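Local coordinates for kinase-associated protein B (Bacillus cereus, PDB 1Y71) that is of unknown function but probably associates with a kinase, and builds an SH3-like antiparallel sheet followed by two helices, at residues 16-21 / 74-79; 38-43 / 86-91; 44-49 / 63-68. All coordinates share one frame; numbering follows the deposited sequence.

Overall arrangement
The three contacts lie in one compact chain; contact 3 touches both others. Contact 1 brings strand 13-18 against strand 73-77, three places apart in the order of the antiparallel sheet. Contact 2 joins strand 34-42, the neighbour of 73-77 in that sheet, to the loop leading into helix 91-104. Its centre is about 15 Å from that of contact 1. Contact 3 ties together the two arms of the long loop between strands 34-42 and 73-77, so both its segments fall between those of contact 1 along the chain. Its centre is about 13 Å from that of contact 1 and about 17 Å from that of contact 2. This loop meets contact 1 through Thr20 and Leu68, and Tyr91 through Leu68.

Contact 1: residues 16-21 / 74-79; sequences GIYKTG and TNIPEQ
Tyr18 of strand 13-18 meets the Thr74 hydroxyl, the Asn75 carbonyl and the Ile76 side chain on strand 73-77. Its CG stands anti to the backbone N (chi1 -179°), and the CD1-CE1 side of the ring is the part that touches. Thr74 OG1 sits over one face of the ring, displaced toward the rim and 4.0 Å from Tyr18 CD1. The opposite face is covered near its rim by CG of Lys19, the next residue. The ring therefore lies between a hydroxyl and an aliphatic chain. Tyr18 CE1 also comes within 3.8 Å of Asn75 O. Tyr18 CD1 meets Ile76 CG1 at 4.3 Å. Both of these approaches are oblique to the ring.

Ile76 fills the other half of the contact with its two branches. Its CG2 presses on the backbone, 3.4 Å from Ile17 O. Its CD1 lies 4.0 Å from Gly16 CA. Gly16 has no side chain, which lets the isoleucine tip rest directly on the strand. Thr74 OG1 is buried by the contact and has no hydrogen-bond partner in the model. Leu68 touches both Tyr18 and Thr74, and Ile76 also packs on Val37 of strand 34-42.

After Tyr18 the chain reverses through a type I' turn to Gly21. Gly21 N bonds back to Tyr18 O at 2.8 Å. Lys19 NZ adds a weak hydrogen bond to Tyr18 OH at 3.1 Å. The two strand axes pass 7.3 Å apart at 103°. Two strands that are not sheet neighbours, crossing almost squarely, are consistent with the strongly curled sheet of an SH3-like fold.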
loop_
_atom_site.group_PDB
_atom_site.type_symbol
_atom_site.label_atom_id
_atom_site.label_comp_id
_atom_site.label_asym_id
_atom_site.label_seq_id
_atom_site.Cartn_x
_atom_site.Cartn_y
_atom_site.Cartn_z
ATOM N N GLY B 16 2.137 -6.524 -11.821
ATOM C CA GLY B 16 3.021 -7.504 -12.453
ATOM C C GLY B 16 2.419 -8.890 -12.278
ATOM O O GLY B 16 1.868 -9.228 -11.212
ATOM N N ILE B 17 2.537 -9.695 -13.322
ATOM C CA ILE B 17 2.059 -11.061 -13.300
ATOM C C ILE B 17 3.296 -11.926 -13.278
ATOM O O ILE B 17 4.192 -11.729 -14.118
ATOM C CB ILE B 17 1.209 -11.393 -14.547
ATOM C CG1 ILE B 17 -0.092 -10.582 -14.517
ATOM C CG2 ILE B 17 0.890 -12.938 -14.553
ATOM C CD1 ILE B 17 -0.881 -10.611 -15.873
ATOM N N TYR B 18 3.364 -12.830 -12.301
ATOM C CA TYR B 18 4.520 -13.689 -12.120
ATOM C C TYR B 18 4.028 -15.042 -11.640
ATOM O O TYR B 18 3.373 -15.126 -10.587
ATOM C CB TYR B 18 5.464 -13.104 -11.058
ATOM C CG TYR B 18 6.705 -13.938 -10.821
ATOM C CD1 TYR B 18 7.825 -13.826 -11.673
ATOM C CD2 TYR B 18 6.765 -14.845 -9.755
ATOM C CE1 TYR B 18 8.969 -14.602 -11.472
ATOM C CE2 TYR B 18 7.900 -15.613 -9.536
ATOM C CZ TYR B 18 8.996 -15.492 -10.389
ATOM O OH TYR B 18 10.136 -16.242 -10.165
ATOM N N LYS B 19 4.337 -16.079 -12.421
ATOM C CA LYS B 19 3.972 -17.471 -12.097
ATOM C C LYS B 19 2.519 -17.612 -11.702
ATOM O O LYS B 19 2.185 -18.313 -10.720
ATOM C CB LYS B 19 4.904 -18.033 -11.013
ATOM C CG LYS B 19 6.380 -18.013 -11.486
ATOM C CD LYS B 19 7.104 -19.261 -11.091
ATOM C CE LYS B 19 8.183 -19.609 -12.146
ATOM N NZ LYS B 19 9.345 -18.725 -11.934
ATOM N N THR B 20 1.674 -16.961 -12.502
ATOM C CA THR B 20 0.198 -16.944 -12.375
ATOM C C THR B 20 -0.344 -16.066 -11.236
ATOM O O THR B 20 -1.570 -15.903 -11.108
ATOM C CB THR B 20 -0.456 -18.380 -12.266
ATOM O OG1 THR B 20 -0.343 -18.895 -10.920
ATOM C CG2 THR B 20 0.140 -19.368 -13.275
ATOM N N GLY B 21 0.556 -15.520 -10.423
ATOM C CA GLY B 21 0.157 -14.594 -9.373
ATOM C C GLY B 21 0.094 -13.206 -10.014
ATOM O O GLY B 21 0.685 -12.971 -11.063
ATOM N N THR B 74 11.481 -9.183 -7.911
ATOM C CA THR B 74 11.446 -10.269 -8.874
ATOM C C THR B 74 11.478 -9.667 -10.274
ATOM O O THR B 74 10.924 -8.606 -10.518
ATOM C CB THR B 74 10.248 -11.265 -8.634
ATOM O OG1 THR B 74 9.096 -10.870 -9.370
ATOM C CG2 THR B 74 9.874 -11.347 -7.156
ATOM N N ASN B 75 12.195 -10.337 -11.160
ATOM C CA ASN B 75 12.231 -10.003 -12.571
ATOM C C ASN B 75 10.957 -10.414 -13.303
ATOM O O ASN B 75 10.536 -11.569 -13.234
ATOM C CB ASN B 75 13.437 -10.660 -13.226
ATOM C CG ASN B 75 13.654 -10.173 -14.638
ATOM O OD1 ASN B 75 13.586 -8.965 -14.901
ATOM N ND2 ASN B 75 13.949 -11.090 -15.549
ATOM N N ILE B 76 10.347 -9.453 -13.999
ATOM C CA ILE B 76 9.084 -9.695 -14.711
ATOM C C ILE B 76 9.197 -9.206 -16.138
ATOM O O ILE B 76 9.566 -8.050 -16.363
ATOM C CB ILE B 76 7.858 -9.047 -13.950
ATOM C CG1 ILE B 76 7.757 -9.626 -12.542
ATOM C CG2 ILE B 76 6.505 -9.273 -14.690
ATOM C CD1 ILE B 76 6.676 -9.015 -11.710
ATOM N N PRO B 77 8.832 -10.068 -17.117
ATOM C CA PRO B 77 8.905 -9.651 -18.522
ATOM C C PRO B 77 8.014 -8.425 -18.729
ATOM O O PRO B 77 6.937 -8.325 -18.110
ATOM C CB PRO B 77 8.354 -10.866 -19.290
ATOM C CG PRO B 77 8.452 -12.013 -18.353
ATOM C CD PRO B 77 8.289 -11.433 -16.977
ATOM N N GLU B 78 8.448 -7.526 -19.601
ATOM C CA GLU B 78 7.797 -6.226 -19.789
ATOM C C GLU B 78 6.325 -6.294 -20.247
ATOM O O GLU B 78 5.548 -5.384 -19.963
ATOM C CB GLU B 78 8.634 -5.311 -20.699
ATOM C CG GLU B 78 8.588 -5.698 -22.175
ATOM C CD GLU B 78 9.710 -5.071 -23.034
ATOM O OE1 GLU B 78 10.546 -4.291 -22.506
ATOM O OE2 GLU B 78 9.748 -5.388 -24.261
ATOM N N GLN B 79 5.949 -7.374 -20.918
ATOM C CA GLN B 79 4.577 -7.558 -21.433
ATOM C C GLN B 79 3.601 -7.804 -20.294
ATOM O O GLN B 79 2.381 -7.625 -20.452
ATOM C CB GLN B 79 4.480 -8.793 -22.349
ATOM C CG GLN B 79 5.753 -9.106 -23.132
ATOM C CD GLN B 79 6.530 -10.275 -22.558
ATOM O OE1 GLN B 79 6.007 -11.381 -22.415
ATOM N NE2 GLN B 79 7.791 -10.043 -22.262
#

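Contact 2: residues 38-43 / 86-91; sequences KVLAVL and GEIPDY
Tyr91 turns its ring so that strand 34-42 meets it at the edge and obliquely, with none of these neighbours placed squarely over a face. Leu40 O and Val39 CG1 lie at the edge, near the ring plane. Val39 CG1 is 4.0 Å from Tyr91 CE1. Val42 CG2 comes in obliquely, 3.7 Å from Tyr91 CE1, and the backbone of Ala41 also approaches at a slant. Tyr91 CG is anti to the backbone N (chi1 171°), beside the carbonyl carbon. At the root of the side chain, Tyr91 CB is 3.3 Å from Leu40 O. The far end is fixed by a hydrogen bond from the phenol oxygen to Leu68 O.

Pro89 meets Ala41 with its CG, 3.5 Å from Ala41 CB. Ile88 points toward the strand, and its CG2 branch meets Leu40 CB at 4.0 Å. Leu40 also packs on Ile88 of the second subunit, so this apolar patch extends into the dimer interface.

One water links the two backbones. It is hydrogen-bonded to Leu40 O at 2.8 Å and accepts a weak bond from Tyr91 N at 3.1 Å. Leu40 and Ala41 are both opposite Ile24 of strand 21-31, a classic beta bulge, just where the loop lies on the strand. Asp90 is the N-cap of helix 91-104, its OD1 bonded to Glu93 N. The whole is a helix start, led by an N-cap, docked on the bulged end of strand 34-42, an inner strand of the SH3-like sheet.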
loop_
_atom_site.group_PDB
_atom_site.type_symbol
_atom_site.label_atom_id
_atom_site.label_comp_id
_atom_site.label_asym_id
_atom_site.label_seq_id
_atom_site.Cartn_x
_atom_site.Cartn_y
_atom_site.Cartn_z
ATOM N N LYS B 38 9.548 -4.527 -7.108
ATOM C CA LYS B 38 9.461 -4.719 -5.673
ATOM C C LYS B 38 7.996 -4.881 -5.299
ATOM O O LYS B 38 7.189 -3.953 -5.462
ATOM C CB LYS B 38 10.100 -3.537 -4.934
ATOM C CG LYS B 38 10.171 -3.626 -3.388
ATOM C CD LYS B 38 10.222 -2.201 -2.761
ATOM C CE LYS B 38 11.595 -1.554 -2.669
ATOM N NZ LYS B 38 11.476 -0.034 -2.374
ATOM N N VAL B 39 7.665 -6.047 -4.754
ATOM C CA VAL B 39 6.270 -6.403 -4.457
ATOM C C VAL B 39 5.754 -5.598 -3.255
ATOM O O VAL B 39 6.383 -5.557 -2.183
ATOM C CB VAL B 39 6.112 -7.924 -4.198
ATOM C CG1 VAL B 39 4.699 -8.284 -3.704
ATOM C CG2 VAL B 39 6.446 -8.706 -5.427
ATOM N N LEU B 40 4.600 -4.958 -3.440
ATOM C CA LEU B 40 3.959 -4.219 -2.341
ATOM C C LEU B 40 2.624 -4.793 -1.865
ATOM O O LEU B 40 2.224 -4.594 -0.700
ATOM C CB LEU B 40 3.773 -2.750 -2.733
ATOM C CG LEU B 40 5.057 -2.007 -3.073
ATOM C CD1 LEU B 40 4.730 -0.624 -3.695
ATOM C CD2 LEU B 40 6.052 -1.860 -1.870
ATOM N N ALA B 41 1.903 -5.449 -2.780
ATOM C CA ALA B 41 0.600 -6.004 -2.464
ATOM C C ALA B 41 0.286 -7.146 -3.408
ATOM O O ALA B 41 0.864 -7.227 -4.495
ATOM C CB ALA B 41 -0.477 -4.945 -2.549
ATOM N N VAL B 42 -0.632 -8.012 -2.979
ATOM C CA VAL B 42 -1.113 -9.131 -3.780
ATOM C C VAL B 42 -2.528 -8.877 -4.313
ATOM O O VAL B 42 -3.430 -8.591 -3.550
ATOM C CB VAL B 42 -1.119 -10.454 -2.985
ATOM C CG1 VAL B 42 -1.470 -11.660 -3.940
ATOM C CG2 VAL B 42 0.233 -10.677 -2.274
ATOM N N LEU B 43 -2.697 -8.997 -5.630
ATOM C CA LEU B 43 -4.013 -8.923 -6.278
ATOM C C LEU B 43 -4.589 -10.307 -6.593
ATOM O O LEU B 43 -5.818 -10.520 -6.515
ATOM C CB LEU B 43 -3.953 -8.113 -7.595
ATOM C CG LEU B 43 -3.766 -6.607 -7.522
ATOM C CD1 LEU B 43 -3.593 -6.033 -8.936
ATOM C CD2 LEU B 43 -4.898 -5.906 -6.764
ATOM N N GLY B 86 -4.034 2.983 -8.946
ATOM C CA GLY B 86 -5.012 2.805 -7.861
ATOM C C GLY B 86 -4.312 2.933 -6.503
ATOM O O GLY B 86 -3.086 3.166 -6.442
ATOM N N GLU B 87 -5.089 2.760 -5.422
ATOM C CA GLU B 87 -4.522 2.749 -4.074
ATOM C C GLU B 87 -3.742 1.476 -3.884
ATOM O O GLU B 87 -4.025 0.462 -4.524
ATOM C CB GLU B 87 -5.604 2.910 -2.982
ATOM C CG GLU B 87 -6.295 4.294 -3.000
ATOM C CD GLU B 87 -7.255 4.481 -1.858
ATOM O OE1 GLU B 87 -7.393 3.562 -1.033
ATOM O OE2 GLU B 87 -7.891 5.551 -1.773
ATOM N N ILE B 88 -2.736 1.544 -3.023
ATOM C CA ILE B 88 -1.935 0.378 -2.725
ATOM C C ILE B 88 -2.468 -0.231 -1.424
ATOM O O ILE B 88 -2.437 0.411 -0.365
ATOM C CB ILE B 88 -0.418 0.718 -2.614
ATOM C CG1 ILE B 88 0.064 1.387 -3.912
ATOM C CG2 ILE B 88 0.403 -0.569 -2.268
ATOM C CD1 ILE B 88 1.466 1.860 -3.835
ATOM N N PRO B 89 -2.986 -1.457 -1.498
ATOM C CA PRO B 89 -3.511 -2.089 -0.303
ATOM C C PRO B 89 -2.375 -2.515 0.618
ATOM O O PRO B 89 -1.248 -2.652 0.170
ATOM C CB PRO B 89 -4.226 -3.343 -0.822
ATOM C CG PRO B 89 -3.713 -3.587 -2.156
ATOM C CD PRO B 89 -3.120 -2.302 -2.699
ATOM N N ASP B 90 -2.701 -2.723 1.888
ATOM C CA ASP B 90 -1.777 -3.313 2.839
ATOM C C ASP B 90 -1.428 -4.720 2.384
ATOM O O ASP B 90 -2.338 -5.500 2.034
ATOM C CB ASP B 90 -2.436 -3.402 4.215
ATOM C CG ASP B 90 -1.550 -4.069 5.220
ATOM O OD1 ASP B 90 -1.765 -5.265 5.581
ATOM O OD2 ASP B 90 -0.634 -3.368 5.661
ATOM N N TYR B 91 -0.132 -5.055 2.382
ATOM C CA TYR B 91 0.323 -6.300 1.773
ATOM C C TYR B 91 -0.435 -7.451 2.451
ATOM O O TYR B 91 -1.026 -8.302 1.784
ATOM C CB TYR B 91 1.853 -6.523 1.938
ATOM C CG TYR B 91 2.269 -7.929 1.498
ATOM C CD1 TYR B 91 2.668 -8.180 0.190
ATOM C CD2 TYR B 91 2.230 -8.991 2.390
ATOM C CE1 TYR B 91 3.011 -9.451 -0.228
ATOM C CE2 TYR B 91 2.575 -10.294 2.000
ATOM C CZ TYR B 91 2.966 -10.516 0.700
ATOM O OH TYR B 91 3.290 -11.797 0.327
HETATM O O HOH W 1 1.820 -2.824 1.405
#

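Contact 3: residues 44-49 / 63-68; sequences KHPVQG and HERRAL
Arg65 and Pro46 join the two irregular arms of the long loop between strands 34-42 and 73-77. The arms run nearly antiparallel, at 165°. The Arg65 guanidinium grips the backbone of the facing arm with its edge. NH1 of Arg65 donates to Val47 O at 2.9 Å and to Gly49 O at 2.7 Å, both close to the guanidinium plane. The two bonds are fairly straight, at 160° and 157°. NH2 of Arg65 adds a weak bond to Gly49 O. The Arg65 chain bends at chi3. Its aliphatic part crosses Pro46, with Arg65 CG 3.7 Å from Pro46 CB.

Further along, His45 CD2 meets Ala67 CB at 3.9 Å, and His45 CE1 is 3.5 Å from Arg65 O. Pro46 CD lies over one face of the His45 ring. Tyr128 OH is hydrogen-bonded to both His45 NE2 and Ala67 N, so the C-terminal tail spans the arms. At the open end, Gly49 N gives a weak bond to His63 O at 3.3 Å. The arrangement is an arginine side chain bridging two backbone carbonyls of the facing arm, at the base of a long loop whose residues 50-61 are not modelled.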
loop_
_atom_site.group_PDB
_atom_site.type_symbol
_atom_site.label_atom_id
_atom_site.label_comp_id
_atom_site.label_asym_id
_atom_site.label_seq_id
_atom_site.Cartn_x
_atom_site.Cartn_y
_atom_site.Cartn_z
ATOM N N LYS B 44 -3.717 -11.233 -6.972
ATOM C CA LYS B 44 -4.175 -12.592 -7.264
ATOM C C LYS B 44 -3.157 -13.574 -6.750
ATOM O O LYS B 44 -1.963 -13.449 -7.058
ATOM C CB LYS B 44 -4.425 -12.792 -8.771
ATOM C CG LYS B 44 -4.741 -14.254 -9.136
ATOM C CD LYS B 44 -4.670 -14.427 -10.641
ATOM C CE LYS B 44 -5.270 -15.755 -11.073
ATOM N NZ LYS B 44 -4.230 -16.736 -11.497
ATOM N N HIS B 45 -3.621 -14.496 -5.912
ATOM C CA HIS B 45 -2.762 -15.537 -5.364
ATOM C C HIS B 45 -2.522 -16.568 -6.459
ATOM O O HIS B 45 -3.437 -16.857 -7.255
ATOM C CB HIS B 45 -3.361 -16.141 -4.077
ATOM C CG HIS B 45 -2.382 -16.949 -3.284
ATOM N ND1 HIS B 45 -2.104 -18.271 -3.572
ATOM C CD2 HIS B 45 -1.600 -16.622 -2.226
ATOM C CE1 HIS B 45 -1.210 -18.729 -2.713
ATOM N NE2 HIS B 45 -0.874 -17.745 -1.896
ATOM N N PRO B 46 -1.274 -17.055 -6.575
ATOM C CA PRO B 46 -0.965 -17.969 -7.680
ATOM C C PRO B 46 -1.700 -19.313 -7.608
ATOM O O PRO B 46 -2.103 -19.778 -6.524
ATOM C CB PRO B 46 0.532 -18.222 -7.525
ATOM C CG PRO B 46 0.806 -17.930 -6.065
ATOM C CD PRO B 46 -0.059 -16.732 -5.794
ATOM N N VAL B 47 -1.822 -19.915 -8.778
ATOM C CA VAL B 47 -2.460 -21.210 -8.936
ATOM C C VAL B 47 -1.557 -22.258 -8.291
ATOM O O VAL B 47 -0.335 -22.121 -8.304
ATOM C CB VAL B 47 -2.688 -21.508 -10.450
ATOM C CG1 VAL B 47 -3.563 -22.735 -10.640
ATOM C CG2 VAL B 47 -3.438 -20.391 -11.069
ATOM N N GLN B 48 -2.159 -23.297 -7.720
ATOM C CA GLN B 48 -1.398 -24.369 -7.080
ATOM C C GLN B 48 -1.187 -25.557 -8.015
ATOM O O GLN B 48 -1.890 -25.709 -9.014
ATOM C CB GLN B 48 -2.135 -24.836 -5.818
ATOM C CG GLN B 48 -2.433 -23.699 -4.838
ATOM C CD GLN B 48 -1.186 -22.940 -4.432
ATOM O OE1 GLN B 48 -0.977 -21.787 -4.833
ATOM N NE2 GLN B 48 -0.346 -23.578 -3.635
ATOM N N GLY B 49 -0.201 -26.389 -7.684
ATOM C CA GLY B 49 0.042 -27.649 -8.399
ATOM C C GLY B 49 1.282 -27.533 -9.268
ATOM O O GLY B 49 1.767 -26.416 -9.500
ATOM N N HIS B 63 2.362 -29.777 -5.275
ATOM C CA HIS B 63 3.038 -28.959 -4.276
ATOM C C HIS B 63 2.403 -27.576 -4.137
ATOM O O HIS B 63 1.672 -27.117 -5.010
ATOM C CB HIS B 63 4.537 -28.824 -4.600
ATOM C CG HIS B 63 4.824 -28.041 -5.849
ATOM N ND1 HIS B 63 4.496 -26.707 -5.987
ATOM C CD2 HIS B 63 5.423 -28.402 -7.008
ATOM C CE1 HIS B 63 4.875 -26.284 -7.180
ATOM N NE2 HIS B 63 5.435 -27.294 -7.821
ATOM N N GLU B 64 2.690 -26.914 -3.025
ATOM C CA GLU B 64 2.207 -25.578 -2.824
ATOM C C GLU B 64 3.034 -24.566 -3.605
ATOM O O GLU B 64 4.187 -24.811 -3.977
ATOM C CB GLU B 64 2.160 -25.230 -1.340
ATOM C CG GLU B 64 3.493 -25.109 -0.683
ATOM C CD GLU B 64 3.363 -24.678 0.755
ATOM O OE1 GLU B 64 4.260 -23.927 1.224
ATOM O OE2 GLU B 64 2.356 -25.077 1.410
ATOM N N ARG B 65 2.419 -23.422 -3.861
ATOM C CA ARG B 65 3.080 -22.327 -4.547
ATOM C C ARG B 65 2.754 -21.079 -3.747
ATOM O O ARG B 65 1.598 -20.651 -3.717
ATOM C CB ARG B 65 2.580 -22.246 -5.986
ATOM C CG ARG B 65 2.967 -20.953 -6.733
ATOM C CD ARG B 65 2.826 -21.124 -8.243
ATOM N NE ARG B 65 3.664 -22.215 -8.756
ATOM C CZ ARG B 65 3.230 -23.442 -9.051
ATOM N NH1 ARG B 65 1.944 -23.774 -8.889
ATOM N NH2 ARG B 65 4.090 -24.345 -9.522
ATOM N N ARG B 66 3.763 -20.518 -3.081
ATOM C CA ARG B 66 3.603 -19.270 -2.306
ATOM C C ARG B 66 3.554 -17.996 -3.170
ATOM O O ARG B 66 4.240 -17.896 -4.176
ATOM C CB ARG B 66 4.763 -19.112 -1.287
ATOM C CG ARG B 66 4.683 -19.965 -0.056
ATOM C CD ARG B 66 5.929 -19.743 0.841
ATOM N NE ARG B 66 5.629 -20.181 2.197
ATOM C CZ ARG B 66 5.629 -19.411 3.277
ATOM N NH1 ARG B 66 5.936 -18.122 3.213
ATOM N NH2 ARG B 66 5.320 -19.960 4.443
ATOM N N ALA B 67 2.760 -17.009 -2.741
ATOM C CA ALA B 67 2.840 -15.648 -3.278
ATOM C C ALA B 67 4.225 -15.059 -3.072
ATOM O O ALA B 67 4.939 -15.454 -2.132
ATOM C CB ALA B 67 1.774 -14.730 -2.614
ATOM N N LEU B 68 4.628 -14.132 -3.934
ATOM C CA LEU B 68 5.812 -13.339 -3.647
ATOM C C LEU B 68 5.625 -12.603 -2.307
ATOM O O LEU B 68 4.502 -12.172 -1.951
ATOM C CB LEU B 68 6.068 -12.342 -4.758
ATOM C CG LEU B 68 6.303 -12.960 -6.141
ATOM C CD1 LEU B 68 6.388 -11.856 -7.216
ATOM C CD2 LEU B 68 7.570 -13.861 -6.120
#